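Local coordinates for protein geranyltranstransferase (Stenotrophomonas maltophilia, PDB 7LBJ) that probably makes linear isoprenoid diphosphates such as farnesyl diphosphate by magnesium-dependent addition of isopentenyl diphosphate to an allylic diphosphate, at residues 216-221 with 272-277; 210-215 with 279-284; 12-17 with 285-290; 57-62 with 192-197; 82-87 with 157-162. All coordinates share one frame; numbering follows the deposited sequence. Where two conformers were deposited one is given.

Contact 1: 216-221 with 272-277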
# COMPACT_ATOMS: atom_id res chain seq x y z
N ALA A 216 20.47 -8.75 10.28
CA ALA A 216 19.12 -8.23 10.46
C ALA A 216 18.12 -9.36 10.69
O ALA A 216 17.12 -9.19 11.40
CB ALA A 216 18.70 -7.40 9.24
N ASP A 217 18.36 -10.51 10.07
CA ASP A 217 17.53 -11.68 10.29
C ASP A 217 17.57 -12.08 11.77
O ASP A 217 16.53 -12.27 12.41
CB ASP A 217 18.02 -12.82 9.40
CG ASP A 217 17.05 -13.99 9.31
OD1 ASP A 217 15.84 -13.81 9.56
OD2 ASP A 217 17.50 -15.11 8.98
N ALA A 218 18.78 -12.19 12.33
CA ALA A 218 18.91 -12.53 13.75
C ALA A 218 18.28 -11.46 14.63
O ALA A 218 17.64 -11.79 15.65
CB ALA A 218 20.38 -12.74 14.12
N LEU A 219 18.44 -10.17 14.28
CA LEU A 219 17.90 -9.11 15.12
C LEU A 219 16.37 -9.17 15.20
O LEU A 219 15.79 -8.96 16.28
CB LEU A 219 18.34 -7.73 14.60
CG LEU A 219 18.04 -6.53 15.50
CD1 LEU A 219 19.15 -5.51 15.36
CD2 LEU A 219 16.73 -5.90 15.11
N GLY A 220 15.70 -9.42 14.07
CA GLY A 220 14.26 -9.45 14.09
C GLY A 220 13.72 -10.55 14.98
O GLY A 220 12.73 -10.36 15.69
N LEU A 221 14.36 -11.72 14.95
CA LEU A 221 13.96 -12.79 15.87
C LEU A 221 14.31 -12.44 17.31
O LEU A 221 13.49 -12.61 18.21
CB LEU A 221 14.61 -14.12 15.46
CG LEU A 221 14.24 -15.33 16.32
CD1 LEU A 221 12.73 -15.52 16.35
CD2 LEU A 221 14.93 -16.65 15.83
N ALA A 272 24.96 -13.01 20.80
CA ALA A 272 26.33 -13.29 20.40
C ALA A 272 26.45 -13.37 18.88
O ALA A 272 27.43 -12.87 18.31
CB ALA A 272 26.80 -14.59 21.04
N ARG A 273 25.47 -13.98 18.22
CA ARG A 273 25.53 -14.11 16.77
C ARG A 273 25.57 -12.75 16.10
O ARG A 273 26.39 -12.50 15.21
CB ARG A 273 24.33 -14.91 16.27
CG ARG A 273 24.51 -15.40 14.84
CD ARG A 273 23.16 -15.68 14.21
NE ARG A 273 22.45 -16.75 14.92
CZ ARG A 273 21.27 -17.23 14.56
NH1 ARG A 273 20.65 -16.79 13.46
NH2 ARG A 273 20.69 -18.16 15.30
N MET A 274 24.71 -11.83 16.53
CA MET A 274 24.68 -10.50 15.93
C MET A 274 26.03 -9.81 16.06
O MET A 274 26.55 -9.26 15.09
CB MET A 274 23.57 -9.65 16.55
CG MET A 274 22.19 -10.07 16.07
SD MET A 274 20.88 -8.99 16.68
CE MET A 274 20.96 -9.36 18.44
N GLN A 275 26.64 -9.86 17.26
CA GLN A 275 27.92 -9.19 17.43
C GLN A 275 29.01 -9.84 16.58
O GLN A 275 29.85 -9.13 16.01
CB GLN A 275 28.30 -9.15 18.91
CG GLN A 275 27.31 -8.32 19.78
CD GLN A 275 27.12 -6.86 19.33
OE1 GLN A 275 28.08 -6.17 18.96
NE2 GLN A 275 25.87 -6.37 19.39
N SER A 276 29.01 -11.18 16.47
CA SER A 276 30.03 -11.85 15.66
C SER A 276 29.96 -11.46 14.18
O SER A 276 30.99 -11.46 13.49
CB SER A 276 29.88 -13.37 15.78
OG SER A 276 28.77 -13.81 14.98
N ILE A 277 28.76 -11.19 13.67
CA ILE A 277 28.61 -10.88 12.24
C ILE A 277 29.27 -9.56 11.92
O ILE A 277 29.85 -9.39 10.84
CB ILE A 277 27.12 -10.88 11.83
CG1 ILE A 277 26.53 -12.28 11.97
CG2 ILE A 277 26.95 -10.41 10.35
CD1 ILE A 277 25.01 -12.29 12.03

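Contact 2: 210-215 with 279-284. With EDO (1,2-ethanediol), chain F.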
# COMPACT_ATOMS: atom_id res chain seq x y z
N ALA A 210 24.30 -9.27 1.83
CA ALA A 210 23.97 -10.58 2.39
C ALA A 210 24.46 -10.70 3.82
O ALA A 210 23.78 -11.29 4.68
CB ALA A 210 24.57 -11.68 1.52
N GLN A 211 25.64 -10.18 4.10
CA GLN A 211 26.15 -10.21 5.47
C GLN A 211 25.23 -9.42 6.42
O GLN A 211 24.87 -9.90 7.51
CB GLN A 211 27.57 -9.65 5.46
CG GLN A 211 28.22 -9.45 6.82
CD GLN A 211 29.50 -8.64 6.65
OE1 GLN A 211 29.44 -7.44 6.42
NE2 GLN A 211 30.64 -9.31 6.68
N LEU A 212 24.85 -8.21 6.02
CA LEU A 212 23.96 -7.39 6.85
C LEU A 212 22.59 -8.02 6.96
O LEU A 212 21.91 -7.84 7.98
CB LEU A 212 23.84 -5.99 6.26
CG LEU A 212 25.17 -5.25 6.30
CD1 LEU A 212 25.06 -3.89 5.66
CD2 LEU A 212 25.68 -5.13 7.76
N ASP A 213 22.15 -8.74 5.93
CA ASP A 213 20.86 -9.41 6.02
C ASP A 213 20.90 -10.50 7.08
O ASP A 213 19.92 -10.71 7.80
CB ASP A 213 20.48 -9.99 4.67
CG ASP A 213 19.06 -10.49 4.64
OD1 ASP A 213 18.15 -9.69 4.94
OD2 ASP A 213 18.84 -11.67 4.31
N SER A 214 22.04 -11.20 7.21
CA SER A 214 22.18 -12.22 8.24
C SER A 214 22.09 -11.59 9.63
O SER A 214 21.48 -12.15 10.55
CB SER A 214 23.53 -12.92 8.04
OG SER A 214 23.73 -13.96 8.96
N PHE A 215 22.71 -10.43 9.80
CA PHE A 215 22.58 -9.70 11.06
C PHE A 215 21.13 -9.30 11.30
O PHE A 215 20.59 -9.49 12.41
CB PHE A 215 23.49 -8.46 11.00
CG PHE A 215 23.24 -7.44 12.10
CD1 PHE A 215 23.86 -7.55 13.33
CD2 PHE A 215 22.39 -6.36 11.87
CE1 PHE A 215 23.63 -6.59 14.33
CE2 PHE A 215 22.17 -5.40 12.85
CZ PHE A 215 22.79 -5.52 14.09
N ALA A 279 31.83 -8.20 13.64
CA ALA A 279 33.03 -8.06 14.46
C ALA A 279 34.19 -7.39 13.72
O ALA A 279 35.06 -6.79 14.35
CB ALA A 279 33.46 -9.43 15.00
N ARG A 280 34.22 -7.46 12.39
CA ARG A 280 35.38 -6.93 11.69
C ARG A 280 35.27 -5.44 11.38
O ARG A 280 36.27 -4.84 10.97
CB ARG A 280 35.61 -7.71 10.40
CG ARG A 280 36.17 -9.11 10.64
CD ARG A 280 36.22 -9.89 9.35
NE ARG A 280 36.71 -11.25 9.53
CZ ARG A 280 36.47 -12.23 8.67
NH1 ARG A 280 35.70 -12.06 7.62
NH2 ARG A 280 37.03 -13.43 8.89
N TYR A 281 34.10 -4.84 11.57
CA TYR A 281 33.91 -3.42 11.31
C TYR A 281 34.55 -2.58 12.41
O TYR A 281 34.76 -3.03 13.54
CB TYR A 281 32.43 -3.07 11.23
CG TYR A 281 31.70 -3.58 10.00
CD1 TYR A 281 31.13 -4.84 9.98
CD2 TYR A 281 31.55 -2.77 8.87
CE1 TYR A 281 30.47 -5.31 8.86
CE2 TYR A 281 30.87 -3.23 7.75
CZ TYR A 281 30.33 -4.50 7.76
OH TYR A 281 29.65 -4.98 6.66
N GLY A 282 34.86 -1.34 12.07
CA GLY A 282 35.30 -0.36 13.03
C GLY A 282 34.12 0.35 13.66
O GLY A 282 32.99 -0.15 13.67
N GLU A 283 34.38 1.56 14.16
CA GLU A 283 33.38 2.31 14.90
C GLU A 283 32.14 2.61 14.08
O GLU A 283 31.09 2.89 14.66
CB GLU A 283 33.95 3.63 15.40
CG GLU A 283 34.51 3.56 16.78
CD GLU A 283 35.14 4.86 17.18
OE1 GLU A 283 34.41 5.87 17.27
OE2 GLU A 283 36.38 4.88 17.36
N GLU A 284 32.25 2.57 12.75
CA GLU A 284 31.10 2.86 11.91
C GLU A 284 29.96 1.88 12.15
O GLU A 284 28.81 2.21 11.85
CB GLU A 284 31.51 2.87 10.43
CG GLU A 284 31.87 1.49 9.83
CD GLU A 284 33.31 1.02 10.11
OE1 GLU A 284 34.04 1.68 10.88
OE2 GLU A 284 33.70 -0.02 9.55
C1 EDO F . 20.39 -15.61 6.36
O1 EDO F . 21.58 -15.32 7.12
C2 EDO F . 19.60 -14.34 6.13
O2 EDO F . 20.13 -13.73 4.94

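Contact 3: 12-17 with 285-290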
# COMPACT_ATOMS: atom_id res chain seq x y z
N GLU A 12 24.50 6.58 21.35
CA GLU A 12 23.42 7.23 22.09
C GLU A 12 23.08 8.59 21.50
O GLU A 12 21.91 8.95 21.36
CB GLU A 12 23.83 7.37 23.56
CG GLU A 12 22.90 8.24 24.37
CD GLU A 12 23.43 8.52 25.78
OE1 GLU A 12 24.67 8.65 25.94
OE2 GLU A 12 22.62 8.59 26.71
N VAL A 13 24.10 9.37 21.14
CA VAL A 13 23.88 10.68 20.52
C VAL A 13 23.25 10.52 19.13
O VAL A 13 22.33 11.27 18.77
CB VAL A 13 25.22 11.45 20.46
CG1 VAL A 13 25.18 12.55 19.39
CG2 VAL A 13 25.55 12.03 21.84
N LEU A 14 23.73 9.56 18.35
CA LEU A 14 23.15 9.30 17.03
C LEU A 14 21.68 8.92 17.13
O LEU A 14 20.85 9.39 16.33
CB LEU A 14 23.94 8.21 16.31
CG LEU A 14 25.35 8.59 15.85
CD1 LEU A 14 26.10 7.37 15.31
CD2 LEU A 14 25.29 9.71 14.79
N PHE A 15 21.33 8.04 18.07
CA PHE A 15 19.94 7.61 18.18
C PHE A 15 19.03 8.78 18.52
O PHE A 15 17.92 8.89 17.98
CB PHE A 15 19.77 6.51 19.24
CG PHE A 15 20.41 5.19 18.88
CD1 PHE A 15 20.95 4.97 17.62
CD2 PHE A 15 20.45 4.17 19.81
CE1 PHE A 15 21.54 3.74 17.31
CE2 PHE A 15 21.03 2.94 19.51
CZ PHE A 15 21.57 2.72 18.25
N ALA A 16 19.46 9.65 19.44
CA ALA A 16 18.68 10.85 19.75
C ALA A 16 18.54 11.75 18.52
O ALA A 16 17.44 12.24 18.21
CB ALA A 16 19.32 11.60 20.91
N ARG A 17 19.64 11.97 17.80
CA ARG A 17 19.59 12.81 16.61
C ARG A 17 18.65 12.23 15.55
O ARG A 17 17.86 12.97 14.94
CB ARG A 17 21.00 12.99 16.06
CG ARG A 17 21.08 13.73 14.74
CD ARG A 17 22.47 13.57 14.14
NE ARG A 17 23.49 14.18 14.97
CZ ARG A 17 24.09 15.33 14.69
NH1 ARG A 17 23.80 16.01 13.59
NH2 ARG A 17 25.01 15.80 15.52
N ALA A 285 30.23 0.68 12.68
CA ALA A 285 29.17 -0.27 12.99
C ALA A 285 28.65 -0.15 14.42
O ALA A 285 27.79 -0.94 14.81
CB ALA A 285 29.64 -1.71 12.75
N ASP A 286 29.14 0.81 15.22
CA ASP A 286 28.70 0.89 16.61
C ASP A 286 27.21 1.18 16.73
O ASP A 286 26.58 0.72 17.69
CB ASP A 286 29.51 1.95 17.38
CG ASP A 286 30.85 1.42 17.87
OD1 ASP A 286 31.07 0.20 17.81
OD2 ASP A 286 31.67 2.23 18.35
N ALA A 287 26.63 1.95 15.80
CA ALA A 287 25.19 2.20 15.86
C ALA A 287 24.41 0.91 15.64
O ALA A 287 23.49 0.59 16.42
CB ALA A 287 24.79 3.27 14.84
N LEU A 288 24.75 0.14 14.61
CA LEU A 288 24.08 -1.14 14.42
C LEU A 288 24.30 -2.05 15.62
O LEU A 288 23.37 -2.73 16.07
CB LEU A 288 24.58 -1.83 13.15
CG LEU A 288 23.95 -1.44 11.82
CD1 LEU A 288 24.59 -2.24 10.70
CD2 LEU A 288 22.44 -1.68 11.85
N ARG A 289 25.52 -2.06 16.16
CA ARG A 289 25.80 -2.92 17.32
C ARG A 289 24.89 -2.55 18.48
O ARG A 289 24.42 -3.43 19.21
CB ARG A 289 27.26 -2.80 17.75
CG ARG A 289 28.25 -3.55 16.87
CD ARG A 289 29.68 -3.20 17.32
NE ARG A 289 30.67 -3.83 16.46
CZ ARG A 289 31.62 -3.20 15.78
NH1 ARG A 289 31.82 -1.89 15.92
NH2 ARG A 289 32.40 -3.89 14.96
N ALA A 290 24.62 -1.26 18.65
CA ALA A 290 23.81 -0.82 19.78
C ALA A 290 22.33 -1.12 19.57
O ALA A 290 21.61 -1.29 20.56
CB ALA A 290 24.03 0.67 20.06

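Contact 4: 57-62 with 192-197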
# COMPACT_ATOMS: atom_id res chain seq x y z
N PRO A 57 13.27 3.06 11.46
CA PRO A 57 14.09 4.18 10.96
C PRO A 57 15.54 4.13 11.44
O PRO A 57 16.46 4.40 10.66
CB PRO A 57 13.37 5.41 11.52
CG PRO A 57 11.98 4.98 11.69
CD PRO A 57 12.01 3.52 12.06
N LEU A 58 15.75 3.80 12.71
CA LEU A 58 17.11 3.74 13.24
C LEU A 58 17.95 2.71 12.50
O LEU A 58 19.13 2.93 12.22
CB LEU A 58 17.09 3.43 14.74
CG LEU A 58 16.62 4.55 15.66
CD1 LEU A 58 16.63 4.07 17.09
CD2 LEU A 58 17.53 5.76 15.49
N LEU A 59 17.34 1.58 12.16
CA LEU A 59 18.07 0.58 11.39
C LEU A 59 18.46 1.11 10.01
O LEU A 59 19.56 0.83 9.52
CB LEU A 59 17.25 -0.69 11.25
CG LEU A 59 17.14 -1.55 12.52
CD1 LEU A 59 15.94 -2.49 12.38
CD2 LEU A 59 18.43 -2.36 12.77
N VAL A 60 17.57 1.86 9.35
CA VAL A 60 17.92 2.46 8.05
C VAL A 60 19.10 3.40 8.21
O VAL A 60 20.09 3.33 7.47
CB VAL A 60 16.70 3.19 7.44
CG1 VAL A 60 17.13 3.95 6.18
CG2 VAL A 60 15.58 2.18 7.09
N TYR A 61 19.01 4.32 9.17
CA TYR A 61 20.10 5.28 9.34
C TYR A 61 21.39 4.58 9.75
O TYR A 61 22.47 4.93 9.26
CB TYR A 61 19.71 6.32 10.38
CG TYR A 61 18.64 7.31 9.96
CD1 TYR A 61 18.83 8.15 8.86
CD2 TYR A 61 17.47 7.45 10.71
CE1 TYR A 61 17.85 9.11 8.50
CE2 TYR A 61 16.49 8.41 10.37
CZ TYR A 61 16.68 9.22 9.27
OH TYR A 61 15.72 10.16 8.95
N ALA A 62 21.30 3.61 10.67
CA ALA A 62 22.50 2.96 11.19
C ALA A 62 23.17 2.13 10.12
O ALA A 62 24.40 2.03 10.06
CB ALA A 62 22.16 2.08 12.40
N ARG A 192 14.44 -6.71 8.18
CA ARG A 192 15.48 -6.93 7.18
C ARG A 192 15.39 -5.90 6.06
O ARG A 192 16.42 -5.44 5.55
CB ARG A 192 15.39 -8.34 6.60
CG ARG A 192 15.79 -9.42 7.62
CD ARG A 192 15.26 -10.77 7.18
NE ARG A 192 15.89 -11.21 5.94
CZ ARG A 192 15.58 -12.35 5.33
NH1 ARG A 192 14.64 -13.15 5.80
NH2 ARG A 192 16.24 -12.69 4.22
N ALA A 193 14.18 -5.50 5.67
CA ALA A 193 14.06 -4.47 4.64
C ALA A 193 14.70 -3.16 5.09
O ALA A 193 15.34 -2.47 4.29
CB ALA A 193 12.59 -4.22 4.27
N ALA A 194 14.52 -2.80 6.36
CA ALA A 194 15.08 -1.54 6.83
C ALA A 194 16.60 -1.55 6.69
O ALA A 194 17.19 -0.61 6.15
CB ALA A 194 14.68 -1.27 8.28
N VAL A 195 17.24 -2.64 7.13
CA VAL A 195 18.70 -2.73 7.00
C VAL A 195 19.11 -2.75 5.53
O VAL A 195 20.08 -2.10 5.13
CB VAL A 195 19.21 -3.96 7.76
CG1 VAL A 195 20.70 -4.26 7.41
CG2 VAL A 195 18.99 -3.75 9.28
N ARG A 196 18.39 -3.51 4.70
CA ARG A 196 18.76 -3.58 3.29
C ARG A 196 18.65 -2.22 2.61
O ARG A 196 19.52 -1.85 1.80
CB ARG A 196 17.89 -4.61 2.56
CG ARG A 196 18.15 -4.65 1.07
CD ARG A 196 17.30 -5.73 0.38
NE ARG A 196 17.39 -5.60 -1.07
CZ ARG A 196 18.37 -6.09 -1.80
NH1 ARG A 196 19.35 -6.81 -1.26
NH2 ARG A 196 18.37 -5.88 -3.12
N MET A 197 17.59 -1.47 2.91
CA MET A 197 17.40 -0.18 2.24
C MET A 197 18.46 0.82 2.64
O MET A 197 18.98 1.55 1.79
CB MET A 197 15.99 0.36 2.53
CG MET A 197 14.92 -0.56 1.89
SD MET A 197 13.27 -0.32 2.58
CE MET A 197 12.88 1.08 1.63

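Contact 5: 82-87 with 157-162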
# COMPACT_ATOMS: atom_id res chain seq x y z
N GLU A 82 8.86 3.12 8.75
CA GLU A 82 8.05 3.47 9.91
C GLU A 82 6.58 3.61 9.53
O GLU A 82 5.71 3.26 10.33
CB GLU A 82 8.57 4.76 10.56
CG GLU A 82 7.95 5.11 11.92
CD GLU A 82 8.32 4.12 13.03
OE1 GLU A 82 9.05 3.15 12.77
OE2 GLU A 82 7.87 4.32 14.19
N LEU A 83 6.30 4.10 8.31
CA LEU A 83 4.92 4.21 7.83
C LEU A 83 4.30 2.83 7.60
O LEU A 83 3.12 2.62 7.91
CB LEU A 83 4.85 5.06 6.55
CG LEU A 83 5.18 6.53 6.85
CD1 LEU A 83 5.43 7.30 5.57
CD2 LEU A 83 4.06 7.21 7.66
N ILE A 84 5.06 1.88 7.05
CA ILE A 84 4.52 0.53 6.92
C ILE A 84 4.24 -0.04 8.30
O ILE A 84 3.17 -0.60 8.56
CB ILE A 84 5.47 -0.36 6.10
CG1 ILE A 84 5.52 0.13 4.64
CG2 ILE A 84 5.01 -1.83 6.15
CD1 ILE A 84 4.15 0.15 3.94
N HIS A 85 5.19 0.12 9.22
CA HIS A 85 5.00 -0.39 10.57
C HIS A 85 3.77 0.23 11.22
O HIS A 85 2.92 -0.47 11.78
CB HIS A 85 6.27 -0.10 11.40
CG HIS A 85 6.18 -0.54 12.83
ND1 HIS A 85 5.99 -1.86 13.19
CD2 HIS A 85 6.28 0.16 13.98
CE1 HIS A 85 5.97 -1.95 14.51
NE2 HIS A 85 6.13 -0.73 15.01
N ALA A 86 3.64 1.55 11.12
CA ALA A 86 2.55 2.26 11.77
C ALA A 86 1.20 1.81 11.22
O ALA A 86 0.26 1.59 11.98
CB ALA A 86 2.71 3.77 11.61
N TYR A 87 1.08 1.71 9.88
CA TYR A 87 -0.19 1.31 9.31
C TYR A 87 -0.56 -0.09 9.79
O TYR A 87 -1.73 -0.37 10.08
CB TYR A 87 -0.16 1.41 7.76
CG TYR A 87 -0.22 0.07 7.00
CD1 TYR A 87 -1.38 -0.72 7.02
CD2 TYR A 87 0.86 -0.38 6.26
CE1 TYR A 87 -1.42 -1.96 6.36
CE2 TYR A 87 0.80 -1.61 5.58
CZ TYR A 87 -0.33 -2.38 5.64
OH TYR A 87 -0.38 -3.59 4.99
N SER A 157 4.02 -11.92 1.02
CA SER A 157 5.27 -12.65 1.24
C SER A 157 6.02 -12.18 2.48
O SER A 157 7.02 -12.82 2.85
CB SER A 157 6.21 -12.51 0.03
OG SER A 157 5.58 -12.97 -1.15
N GLY A 158 5.59 -11.09 3.10
CA GLY A 158 6.22 -10.60 4.31
C GLY A 158 5.18 -10.28 5.37
O GLY A 158 4.39 -11.14 5.77
N MET A 159 5.16 -9.01 5.78
CA MET A 159 4.40 -8.59 6.95
C MET A 159 2.94 -9.05 6.91
O MET A 159 2.44 -9.64 7.87
CB MET A 159 4.47 -7.07 7.09
CG MET A 159 3.76 -6.53 8.32
SD MET A 159 3.84 -4.72 8.29
CE MET A 159 2.65 -4.39 6.98
N CYS A 160 2.24 -8.78 5.79
CA CYS A 160 0.83 -9.16 5.70
C CYS A 160 0.65 -10.66 5.82
O CYS A 160 -0.29 -11.13 6.48
CB CYS A 160 0.23 -8.71 4.37
SG CYS A 160 -0.22 -7.00 4.36
N GLY A 161 1.50 -11.44 5.14
CA GLY A 161 1.40 -12.89 5.27
C GLY A 161 1.60 -13.35 6.70
O GLY A 161 0.91 -14.27 7.18
N GLY A 162 2.53 -12.73 7.41
CA GLY A 162 2.77 -13.10 8.80
C GLY A 162 1.60 -12.75 9.69
O GLY A 162 1.23 -13.53 10.58

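Contact 1: 216-221 with 272-277
Met274 reaches from helix 260-277 across to Ala218 and Leu219 on helix 206-233, and its chain can be followed outward atom by atom. With chi1 at -74°, CG stands opposite the carbonyl carbon of its own residue and is directed at the partner helix. CB meets nothing close there, whereas CG lies 3.8 Å from Ala218 CB. SD goes further and settles against Leu219, the residue after Ala218, 3.4 Å from Leu219 CA and 3.5 Å from Leu219 CB, while the branch of Leu219 beyond CB crosses the methionine at about a right angle. A bend at chi3 (-67°) then turns the methyl CE away. The Met274 side chain also packs on Phe215, Ala222, Ala292 and Val296, so it fills a seam shared by three helices.

Ala218 is touched from a second direction. The aliphatic part of Arg273 lies alongside it, with Arg273 CD 4.0 Å from Ala218 CB, and the guanidinium is carried past the methyl to pair with Glu269 of its own helix. Asp217 carries the opposite charge, yet its OD2 stays 5.7 Å from Arg273 NH1. The segment axes approach to 9.2 Å at 157°, and Ala218 and Met274 are the nearest pair, CA to CA 6.5 Å. This is antiparallel packing of two helices, with Met274 between them, in the all-helical bundle of the polyprenyl synthetase fold.

Contact 2: 210-215 with 279-284
Gln211 and Tyr281 tie the loop between helices 260-277 and 286-297 to helix 206-233, at the periphery of the helical polyprenyl synthetase fold. The nearest CA atoms, those of Leu212 and Tyr281, are 11.6 Å apart, so long side chains must bridge the gap. Gln211 does this with CG anti to its backbone N (chi1 174°) and an extended chain, and Tyr281 comes to meet it from the opposite direction. Tyr281 OH donates to Gln211 OE1 over 2.5 Å, a very short separation whose exact value deserves caution. The amide oxygen sits at the ring's edge near its plane, although amide and ring planes are turned 67° against each other. The same hydroxyl also bonds to Gln208 NE2, and is thereby gripped by two amide side chains of one helix. Beside the polar pair, Leu212 CD2 approaches Tyr281 OH to 4.1 Å, and both residues pack on Leu66.

On another side of the helix Asp213 forms a salt bridge with Arg192 through OD2, which also accepts a bond from O2 of a 1,2-ethanediol, probably taken up from the crystallisation liquor. The loop is tightened from within by Glu284: its OE2 lies in plane at the edge of the Tyr281 ring and receives Gly282 N at 3.1 Å, a bond that arrives from above the carboxylate plane.

Contact 3: 12-17 with 285-290
Phe15 is the bump of this interface, pressing its ring from helix 11-29 into a hollow on helix 286-297 bordered by Ala287 and Ala290. Both bordering residues are alanines, one helical turn apart, whose single methyls leave room for the ring to approach the backbone. Phe15 CZ comes 3.7 Å from Ala290 CB, which meets the ring obliquely, and Phe15 CE1 passes 4.1 Å from Ala287 CB. Leu291 and Leu294, four and seven residues after Ala287, also touch the ring.

The torsion chi2 of -7° matters for this fit: it turns the ring so that its edge meets the backbone of the partner. Ala287 O lies in the ring plane, 3.4 Å from Phe15 CZ. Leu14 contributes a smaller bump beside it, CD1 touching Ala287 CB loosely at 4.3 Å. Ala287 CB is thus met by two successive residues of helix 11-29, from clearly different directions. The segment axes run nearly perpendicular, 81° between their directions and 10.1 Å apart at closest.

Asp286 and Arg289 lead their charged ends away from helix 11-29: Arg289 NH1 forms a salt bridge with Asp286 OD1 at 2.9 Å, and Arg289 also bonds to the carbonyls of Leu278, Tyr281 and Gly282. The interface itself is held by apolar fit, to which the weakly positive ring edge facing Ala287 O may add a modest electrostatic attraction.

Contact 4: 57-62 with 192-197
Val60 and Leu59 meet Ala194 and Val195 without any aromatic ring, side-chain amide or guanidinium between them, so the flat group to consider is the peptide carbonyl of Ala194. Val60 CG2 rests against its oxygen, Ala194 O, at 3.4 Å, the shortest approach of the contact. The aromatic ring of segment 57-62, on Tyr61, takes no part and stacks on Trp18 of helix 11-29.

The same Val60 methyl also touches Ala194 CB at 3.8 Å; the valine's chi1 of 173° leaves CG2 beside the backbone N, where it reaches both the carbonyl and the methyl of Ala194. Helices 55-65 and 176-201 run roughly parallel here, with 28° between segment axes only 7.4 Å apart. Such closeness within the central bundle of the polyprenyl synthetase fold is possible because Ala194 stands at the crossing, its CA 5.1 Å from that of Val60. Besides Val60 CG2, Ala194 CB touches Leu59 CB at 4.0 Å, from a direction roughly at right angles to the first. Further along, Leu59 and Val195 cross at a slant, Leu59 CD2 meeting Val195 CG2 at 3.8 Å. Leu291 of helix 286-297 packs on Leu59, and Ala77 of helix 75-92 on Val60.

Contact 5: 82-87 with 157-162
Ile84 and Tyr87, one turn apart on helix 75-92, face the first residues of helix 159-168, where Gly158 occupies the N-cap position and its carbonyl O accepts Gly162 N at 2.9 Å. Met159 follows directly and makes most of the contact. Its CG lies anti to the backbone N (chi1 -177°), the chain runs out straight to SD, and a bend at chi3 of 73° turns the terminal methyl between the two partners. Met159 CE is 3.6 Å from Ile84 CG2 and also 3.6 Å from Tyr87 CE2, meeting the ring obliquely. SD is close as well, 3.8 Å from the same Ile84 methyl.

Tyr87 has an unusual chi1 of 112°, which extends its ring toward helix 159-168. There its OH comes near Cys160 SG, a contact that is doubtful because Cys160 has two conformers. Asp123 of the second subunit packs on both Tyr87 and Cys160, placing this edge at the dimer interface, while His91 meets the tyrosine ring edge-to-face. Helix 75-92 leads into the first aspartate-rich motif of the family, and side chains about one turn before that motif commonly help set product chain length in prenyl synthases; the position of Tyr87 is consistent with that product-pocket region.

How the contacts relate
Contacts 4 and 5 lie nearest the chain's centre, about 9 and 8 Å from it, and are apolar; contacts 1 and 3, though about 15 and 16 Å out, are also buried and apolar across the interface. Contact 2, about 19 Å out, is the exception: partly buried and polar, a hydroxyl-amide bond at a loop. Helix 206-233 serves both contact 1 and contact 2, which touch through Ile277 and Phe215. Contact 3 joins contact 2 through Arg289, and contact 4 through Ala287 against Ala62. The salt bridge of Asp213 with Arg192 connects contacts 2 and 4. Of the five, contact 5 alone adjoins the second subunit; contact 4 touches it where Pro57 packs on Glu82.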